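3-oxo-glucose-6-phosphate:glutamate aminotransferase (Bacillus subtilis subsp. subtilis, PDB 4K2M) catalyses the reversible pyridoxal phosphate-dependent transamination of 3-dehydro-glucose 6-phosphate, with glutamate as amino donor, to kanosamine 6-phosphate on the way to the antibiotic neotrehalosadiamine. Local coordinates at residues Lys249-Ala257 with Gln301-Leu312. Residues are numbered along the deposited sequence; the frame is centred on the assembly and turned at random.
Sequences KNFGVCGKA and QAAIGLERMKYL. With O1G (3-deoxy-3-[(E)-({3-hydroxy-2-methyl-5-[(phosphonooxy)methyl]pyridin-4-yl}methylidene)amino]-6-O-phosphono-alpha-D-gluco pyranose), chain C.
The carboxamide of Gln-301 spans the backbone of Cys-254: OE1 of Gln-301 accepts from N of Cys-254 at 3.0 Å, the donor tilted 27° from the carbonyl plane, while NE2 returns a weak bond to O of the same residue. The side chain leaves the helix toward the loop, and a bend at chi2 (-57°) swings the amide along the helix direction; the two bonds probably set which way round it lies. One turn on, CG2 of Ile-304 meets SG of Cys-254 at 3.7 Å. CG1 of Val-253 lies against bare backbone, 3.5 Å from CA of Gly-305. Arg-308 bends at chi3 (72°) past the loop: its CD passes 3.3 Å from O of Gly-252, and NH1 gives O of Val-253 a weak bond. Its main charge partner is Glu-82, which takes NE. The ring of Phe-251 lies against the backbone from Gly-305 to Met-309, its CZ 3.5 Å from O of Gly-305. CG of Met-309 sits over one face, 4.3 Å from the ring centroid, with SD oblique, a Met-aromatic contact; CD1 of Leu-312 closes on CB of Phe-251 at 3.6 Å. Lys-249, the cofactor-attachment lysine, is released here; its NZ donates to the sugar O4 of the kanosamine 6-phosphate external aldimine at 2.8 Å and also bonds Asn-246. Helix 299-308 packs against the loop after this lysine, on the side away from the aldimine, in the aspartate aminotransferase fold.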
ATOM      1  N   LYS A 249      -0.718  14.457   5.862  1.00 15.34           N
ATOM      2  CA  LYS A 249       0.406  14.756   6.766  1.00 12.86           C
ATOM      3  C   LYS A 249       1.135  16.046   6.361  1.00 13.16           C
ATOM      4  O   LYS A 249       0.900  16.602   5.283  1.00 15.45           O
ATOM      5  CB  LYS A 249       1.391  13.574   6.837  1.00 14.37           C
ATOM      6  CG  LYS A 249       0.776  12.255   7.356  1.00 13.25           C
ATOM      7  CD  LYS A 249       0.206  12.399   8.763  1.00 15.37           C
ATOM      8  CE  LYS A 249      -0.577  11.145   9.133  1.00 19.41           C
ATOM      9  NZ  LYS A 249      -1.853  11.095   8.332  1.00 23.43           N
ATOM     10  N   ASN A 250       2.025  16.529   7.227  1.00 13.55           N
ATOM     11  CA  ASN A 250       2.759  17.764   6.916  1.00 14.14           C
ATOM     12  C   ASN A 250       3.516  17.656   5.598  1.00 16.22           C
ATOM     13  O   ASN A 250       3.697  18.643   4.882  1.00 14.45           O
ATOM     14  CB  ASN A 250       3.735  18.096   8.051  1.00 11.57           C
ATOM     15  CG  ASN A 250       3.042  18.692   9.261  1.00 15.66           C
ATOM     16  OD1 ASN A 250       1.878  18.399   9.529  1.00 14.90           O
ATOM     17  ND2 ASN A 250       3.757  19.542  10.001  1.00 14.03           N
ATOM     18  N   PHE A 251       3.985  16.445   5.309  1.00 13.12           N
ATOM     19  CA  PHE A 251       4.527  16.100   4.004  1.00 12.93           C
ATOM     20  C   PHE A 251       3.859  14.781   3.619  1.00 12.67           C
ATOM     21  O   PHE A 251       3.922  13.808   4.377  1.00 14.33           O
ATOM     22  CB  PHE A 251       6.045  15.890   4.077  1.00 17.16           C
ATOM     23  CG  PHE A 251       6.588  15.077   2.930  1.00 19.12           C
ATOM     24  CD1 PHE A 251       6.240  15.382   1.626  1.00 16.34           C
ATOM     25  CD2 PHE A 251       7.431  13.996   3.164  1.00 17.49           C
ATOM     26  CE1 PHE A 251       6.715  14.632   0.562  1.00 16.16           C
ATOM     27  CE2 PHE A 251       7.921  13.244   2.115  1.00 21.92           C
ATOM     28  CZ  PHE A 251       7.555  13.562   0.798  1.00 23.68           C
ATOM     29  N   GLY A 252       3.214  14.750   2.457  1.00 15.13           N
ATOM     30  CA  GLY A 252       2.603  13.525   1.987  1.00 13.16           C
ATOM     31  C   GLY A 252       2.775  13.317   0.500  1.00 15.86           C
ATOM     32  O   GLY A 252       3.234  14.215  -0.205  1.00 18.18           O
ATOM     33  N   VAL A 253       2.435  12.115   0.040  1.00 12.72           N
ATOM     34  CA  VAL A 253       2.464  11.789  -1.377  1.00 12.75           C
ATOM     35  C   VAL A 253       1.021  11.764  -1.891  1.00 16.66           C
ATOM     36  O   VAL A 253       0.159  12.472  -1.356  1.00 19.20           O
ATOM     37  CB  VAL A 253       3.227  10.461  -1.646  1.00 15.51           C
ATOM     38  CG1 VAL A 253       4.715  10.637  -1.278  1.00 19.31           C
ATOM     39  CG2 VAL A 253       2.615   9.298  -0.847  1.00 13.50           C
ATOM     40  N   CYS A 254       0.750  10.998  -2.945  1.00 16.20           N
ATOM     41  CA  CYS A 254      -0.610  10.924  -3.478  1.00 11.65           C
ATOM     42  C   CYS A 254      -1.160   9.506  -3.380  1.00 13.91           C
ATOM     43  O   CYS A 254      -1.645   8.922  -4.364  1.00 17.88           O
ATOM     44  CB  CYS A 254      -0.668  11.406  -4.929  1.00 12.55           C
ATOM     45  SG  CYS A 254      -0.199  13.150  -5.097  1.00 18.25           S
ATOM     46  N   GLY A 255      -1.081   8.961  -2.174  1.00 14.31           N
ATOM     47  CA  GLY A 255      -1.534   7.620  -1.887  1.00 12.93           C
ATOM     48  C   GLY A 255      -0.956   7.258  -0.525  1.00 17.84           C
ATOM     49  O   GLY A 255      -0.453   8.125   0.191  1.00 16.14           O
ATOM     50  N   LYS A 256      -1.011   5.987  -0.156  1.00 14.41           N
ATOM     51  CA  LYS A 256      -0.411   5.589   1.121  1.00 13.12           C
ATOM     52  C   LYS A 256       1.097   5.367   0.976  1.00 12.29           C
ATOM     53  O   LYS A 256       1.564   4.846  -0.052  1.00 15.75           O
ATOM     54  CB  LYS A 256      -1.102   4.326   1.673  1.00 13.78           C
ATOM     55  CG  LYS A 256      -2.507   4.594   2.220  1.00 16.53           C
ATOM     56  CD  LYS A 256      -3.125   3.374   2.901  1.00 18.09           C
ATOM     57  CE  LYS A 256      -3.474   2.257   1.935  1.00 20.61           C
ATOM     58  NZ  LYS A 256      -4.549   2.694   0.997  1.00 29.91           N
ATOM     59  N   ALA A 257       1.846   5.775   2.003  1.00 11.74           N
ATOM     60  CA  ALA A 257       3.275   5.500   2.090  1.00 10.45           C
ATOM     61  C   ALA A 257       3.766   5.883   3.478  1.00 14.42           C
ATOM     62  O   ALA A 257       3.093   6.624   4.189  1.00 12.14           O
ATOM     63  CB  ALA A 257       4.039   6.307   1.018  1.00 11.38           C
ATOM     64  N   GLN A 301       4.964   6.508  -6.130  1.00 16.80           N
ATOM     65  CA  GLN A 301       4.762   7.434  -5.017  1.00 14.88           C
ATOM     66  C   GLN A 301       6.057   8.102  -4.580  1.00 11.18           C
ATOM     67  O   GLN A 301       6.044   9.250  -4.130  1.00 14.42           O
ATOM     68  CB  GLN A 301       4.115   6.737  -3.806  1.00 14.86           C
ATOM     69  CG  GLN A 301       2.677   6.273  -4.026  1.00 19.59           C
ATOM     70  CD  GLN A 301       1.718   7.393  -4.444  1.00 21.66           C
ATOM     71  OE1 GLN A 301       1.933   8.572  -4.148  1.00 17.04           O
ATOM     72  NE2 GLN A 301       0.652   7.017  -5.148  1.00 23.22           N
ATOM     73  N   ALA A 302       7.169   7.386  -4.678  1.00 12.35           N
ATOM     74  CA  ALA A 302       8.471   7.989  -4.360  1.00 13.29           C
ATOM     75  C   ALA A 302       8.790   9.111  -5.347  1.00 15.38           C
ATOM     76  O   ALA A 302       9.339  10.149  -4.966  1.00 15.91           O
ATOM     77  CB  ALA A 302       9.585   6.925  -4.335  1.00 14.78           C
ATOM     78  N   ALA A 303       8.439   8.928  -6.618  1.00 13.17           N
ATOM     79  CA  ALA A 303       8.649   9.996  -7.594  1.00 15.47           C
ATOM     80  C   ALA A 303       7.800  11.209  -7.233  1.00 17.95           C
ATOM     81  O   ALA A 303       8.247  12.351  -7.334  1.00 16.54           O
ATOM     82  CB  ALA A 303       8.311   9.516  -9.019  1.00 14.43           C
ATOM     83  N   ILE A 304       6.564  10.960  -6.817  1.00 14.01           N
ATOM     84  CA  ILE A 304       5.671  12.046  -6.422  1.00 14.13           C
ATOM     85  C   ILE A 304       6.216  12.713  -5.154  1.00 16.55           C
ATOM     86  O   ILE A 304       6.175  13.941  -5.011  1.00 15.86           O
ATOM     87  CB  ILE A 304       4.248  11.513  -6.169  1.00 17.01           C
ATOM     88  CG1 ILE A 304       3.563  11.211  -7.503  1.00 20.42           C
ATOM     89  CG2 ILE A 304       3.401  12.536  -5.393  1.00 16.75           C
ATOM     90  CD1 ILE A 304       2.212  10.517  -7.343  1.00 19.59           C
ATOM     91  N   GLY A 305       6.717  11.895  -4.235  1.00 14.38           N
ATOM     92  CA  GLY A 305       7.271  12.395  -2.986  1.00 14.29           C
ATOM     93  C   GLY A 305       8.445  13.321  -3.207  1.00 20.67           C
ATOM     94  O   GLY A 305       8.613  14.318  -2.488  1.00 17.04           O
ATOM     95  N   LEU A 306       9.256  13.010  -4.215  1.00 14.22           N
ATOM     96  CA  LEU A 306      10.423  13.832  -4.500  1.00 14.22           C
ATOM     97  C   LEU A 306       9.983  15.198  -5.017  1.00 20.51           C
ATOM     98  O   LEU A 306      10.734  16.167  -4.926  1.00 23.55           O
ATOM     99  CB  LEU A 306      11.349  13.130  -5.493  1.00 15.05           C
ATOM    100  CG  LEU A 306      12.093  11.964  -4.849  1.00 15.86           C
ATOM    101  CD1 LEU A 306      12.696  11.026  -5.882  1.00 25.42           C
ATOM    102  CD2 LEU A 306      13.185  12.492  -3.907  1.00 19.42           C
ATOM    103  N   GLU A 307       8.769  15.281  -5.553  1.00 12.73           N
ATOM    104  CA  GLU A 307       8.232  16.584  -5.961  1.00 16.41           C
ATOM    105  C   GLU A 307       7.599  17.305  -4.789  1.00 16.61           C
ATOM    106  O   GLU A 307       7.887  18.478  -4.541  1.00 15.59           O
ATOM    107  CB  GLU A 307       7.190  16.439  -7.071  1.00 19.31           C
ATOM    108  CG  GLU A 307       7.739  15.977  -8.400  1.00 24.31           C
ATOM    109  CD  GLU A 307       8.912  16.813  -8.869  1.00 31.37           C
ATOM    110  OE1 GLU A 307       8.833  18.060  -8.790  1.00 25.13           O
ATOM    111  OE2 GLU A 307       9.924  16.217  -9.294  1.00 30.97           O
ATOM    112  N   ARG A 308       6.729  16.619  -4.054  1.00 16.03           N
ATOM    113  CA  ARG A 308       5.979  17.301  -3.005  1.00 14.53           C
ATOM    114  C   ARG A 308       6.880  17.726  -1.863  1.00 14.65           C
ATOM    115  O   ARG A 308       6.565  18.677  -1.154  1.00 16.41           O
ATOM    116  CB  ARG A 308       4.797  16.439  -2.508  1.00 11.64           C
ATOM    117  CG  ARG A 308       3.779  16.155  -3.627  1.00 12.77           C
ATOM    118  CD  ARG A 308       2.441  15.672  -3.076  1.00 17.10           C
ATOM    119  NE  ARG A 308       1.739  16.777  -2.428  1.00 15.56           N
ATOM    120  CZ  ARG A 308       0.630  16.677  -1.706  1.00 12.94           C
ATOM    121  NH1 ARG A 308       0.041  15.496  -1.504  1.00 15.10           N
ATOM    122  NH2 ARG A 308       0.097  17.787  -1.197  1.00 15.55           N
ATOM    123  N   MET A 309       8.010  17.040  -1.697  1.00 11.91           N
ATOM    124  CA  MET A 309       8.932  17.355  -0.616  1.00 12.92           C
ATOM    125  C   MET A 309       9.535  18.734  -0.784  1.00 16.45           C
ATOM    126  O   MET A 309      10.003  19.323   0.192  1.00 16.78           O
ATOM    127  CB  MET A 309      10.061  16.318  -0.538  1.00 18.37           C
ATOM    128  CG  MET A 309      10.741  16.237   0.823  1.00 25.95           C
ATOM    129  SD  MET A 309      11.851  14.806   0.923  1.00 34.40           S
ATOM    130  CE  MET A 309      11.789  14.332  -0.797  1.00 17.06           C
ATOM    131  N   LYS A 310       9.528  19.249  -2.012  1.00 15.24           N
ATOM    132  CA  LYS A 310      10.103  20.567  -2.279  1.00 15.12           C
ATOM    133  C   LYS A 310       9.351  21.672  -1.552  1.00 18.43           C
ATOM    134  O   LYS A 310       9.861  22.788  -1.407  1.00 17.61           O
ATOM    135  CB  LYS A 310      10.105  20.846  -3.779  1.00 18.74           C
ATOM    136  CG  LYS A 310      10.925  19.843  -4.572  1.00 15.64           C
ATOM    137  CD  LYS A 310      10.706  20.040  -6.063  1.00 25.82           C
ATOM    138  CE  LYS A 310      11.635  19.130  -6.852  1.00 36.98           C
ATOM    139  NZ  LYS A 310      11.427  19.282  -8.318  1.00 44.00           N
ATOM    140  N   TYR A 311       8.147  21.349  -1.090  1.00 14.46           N
ATOM    141  CA  TYR A 311       7.267  22.309  -0.431  1.00 12.54           C
ATOM    142  C   TYR A 311       7.309  22.199   1.097  1.00 16.33           C
ATOM    143  O   TYR A 311       6.708  23.021   1.787  1.00 12.67           O
ATOM    144  CB  TYR A 311       5.815  22.130  -0.933  1.00 15.26           C
ATOM    145  CG  TYR A 311       5.638  22.421  -2.410  1.00 16.90           C
ATOM    146  CD1 TYR A 311       5.073  23.614  -2.849  1.00 24.65           C
ATOM    147  CD2 TYR A 311       6.045  21.497  -3.366  1.00 17.96           C
ATOM    148  CE1 TYR A 311       4.924  23.878  -4.220  1.00 22.06           C
ATOM    149  CE2 TYR A 311       5.900  21.752  -4.730  1.00 17.58           C
ATOM    150  CZ  TYR A 311       5.346  22.936  -5.146  1.00 24.33           C
ATOM    151  OH  TYR A 311       5.223  23.142  -6.507  1.00 24.16           O
ATOM    152  N   LEU A 312       8.028  21.213   1.631  1.00 13.50           N
ATOM    153  CA  LEU A 312       7.945  20.895   3.067  1.00 12.86           C
ATOM    154  C   LEU A 312       8.427  21.987   4.034  1.00 12.84           C
ATOM    155  O   LEU A 312       7.722  22.336   4.981  1.00 13.08           O
ATOM    156  CB  LEU A 312       8.649  19.562   3.376  1.00 13.32           C
ATOM    157  CG  LEU A 312       8.700  19.128   4.840  1.00 17.27           C
ATOM    158  CD1 LEU A 312       7.282  19.040   5.425  1.00 19.45           C
ATOM    159  CD2 LEU A 312       9.440  17.780   4.970  1.00 16.77           C
TER
HETATM  160  P   O1G C 501      -0.705   5.780   7.904  1.00 18.25           P
HETATM  161  C3A O1G C 501      -1.115   8.805  12.847  1.00 19.79           C
HETATM  162  O3  O1G C 501      -1.791   9.979  12.867  1.00 26.82           O
HETATM  163  C1  O1G C 501      -6.537  10.465   9.953  1.00 25.70           C
HETATM  164  N1' O1G C 501       0.372   7.243  13.818  1.00 19.07           N
HETATM  165  C2  O1G C 501      -5.284  10.154  10.774  1.00 29.37           C
HETATM  166  O2  O1G C 501      -5.017  11.411  11.483  1.00 22.60           O
HETATM  167  C9A O1G C 501      -0.276   8.416  13.896  1.00 15.95           C
HETATM  168  C2A O1G C 501      -0.049   9.273  15.130  1.00 19.04           C
HETATM  169  C3  O1G C 501      -4.078   9.721   9.921  1.00 25.51           C
HETATM  170  N3' O1G C 501      -3.097   9.218  10.899  1.00 26.32           N
HETATM  171  O1  O1G C 501      -6.396  11.680   9.201  1.00 31.21           O
HETATM  172  C4  O1G C 501      -4.464   8.676   8.855  1.00 24.51           C
HETATM  173  O4  O1G C 501      -3.369   8.795   7.926  1.00 24.61           O
HETATM  174  C4A O1G C 501      -1.280   7.991  11.741  1.00 17.86           C
HETATM  175  C4B O1G C 501      -2.181   8.366  10.631  1.00 20.65           C
HETATM  176  C5  O1G C 501      -5.697   9.188   8.112  1.00 21.20           C
HETATM  177  O5  O1G C 501      -6.791   9.415   9.009  1.00 27.10           O
HETATM  178  C5A O1G C 501      -0.600   6.778  11.688  1.00 19.33           C
HETATM  179  C5T O1G C 501      -0.663   5.744  10.551  1.00 17.29           C
HETATM  180  C6  O1G C 501      -6.306   8.179   7.178  1.00 24.29           C
HETATM  181  C6A O1G C 501       0.218   6.427  12.751  1.00 20.63           C
HETATM  182  OP1 O1G C 501      -0.741   4.275   8.062  1.00 15.72           O
HETATM  183  OP2 O1G C 501       0.328   6.241   6.932  1.00 15.08           O
HETATM  184  OP3 O1G C 501      -2.121   6.371   7.709  1.00 18.05           O
HETATM  185  OP4 O1G C 501      -0.145   6.339   9.340  1.00 19.04           O
HETATM  186  O6  O1G C 501      -7.256   8.674   6.312  1.00 25.48           O
HETATM  187  P'  O1G C 501      -7.418   8.063   4.834  1.00 24.17           P
HETATM  188  OP6 O1G C 501      -6.104   8.338   4.133  1.00 21.28           O
HETATM  189  OP7 O1G C 501      -7.749   6.593   4.952  1.00 23.94           O
HETATM  190  OP8 O1G C 501      -8.580   8.890   4.276  1.00 22.75           O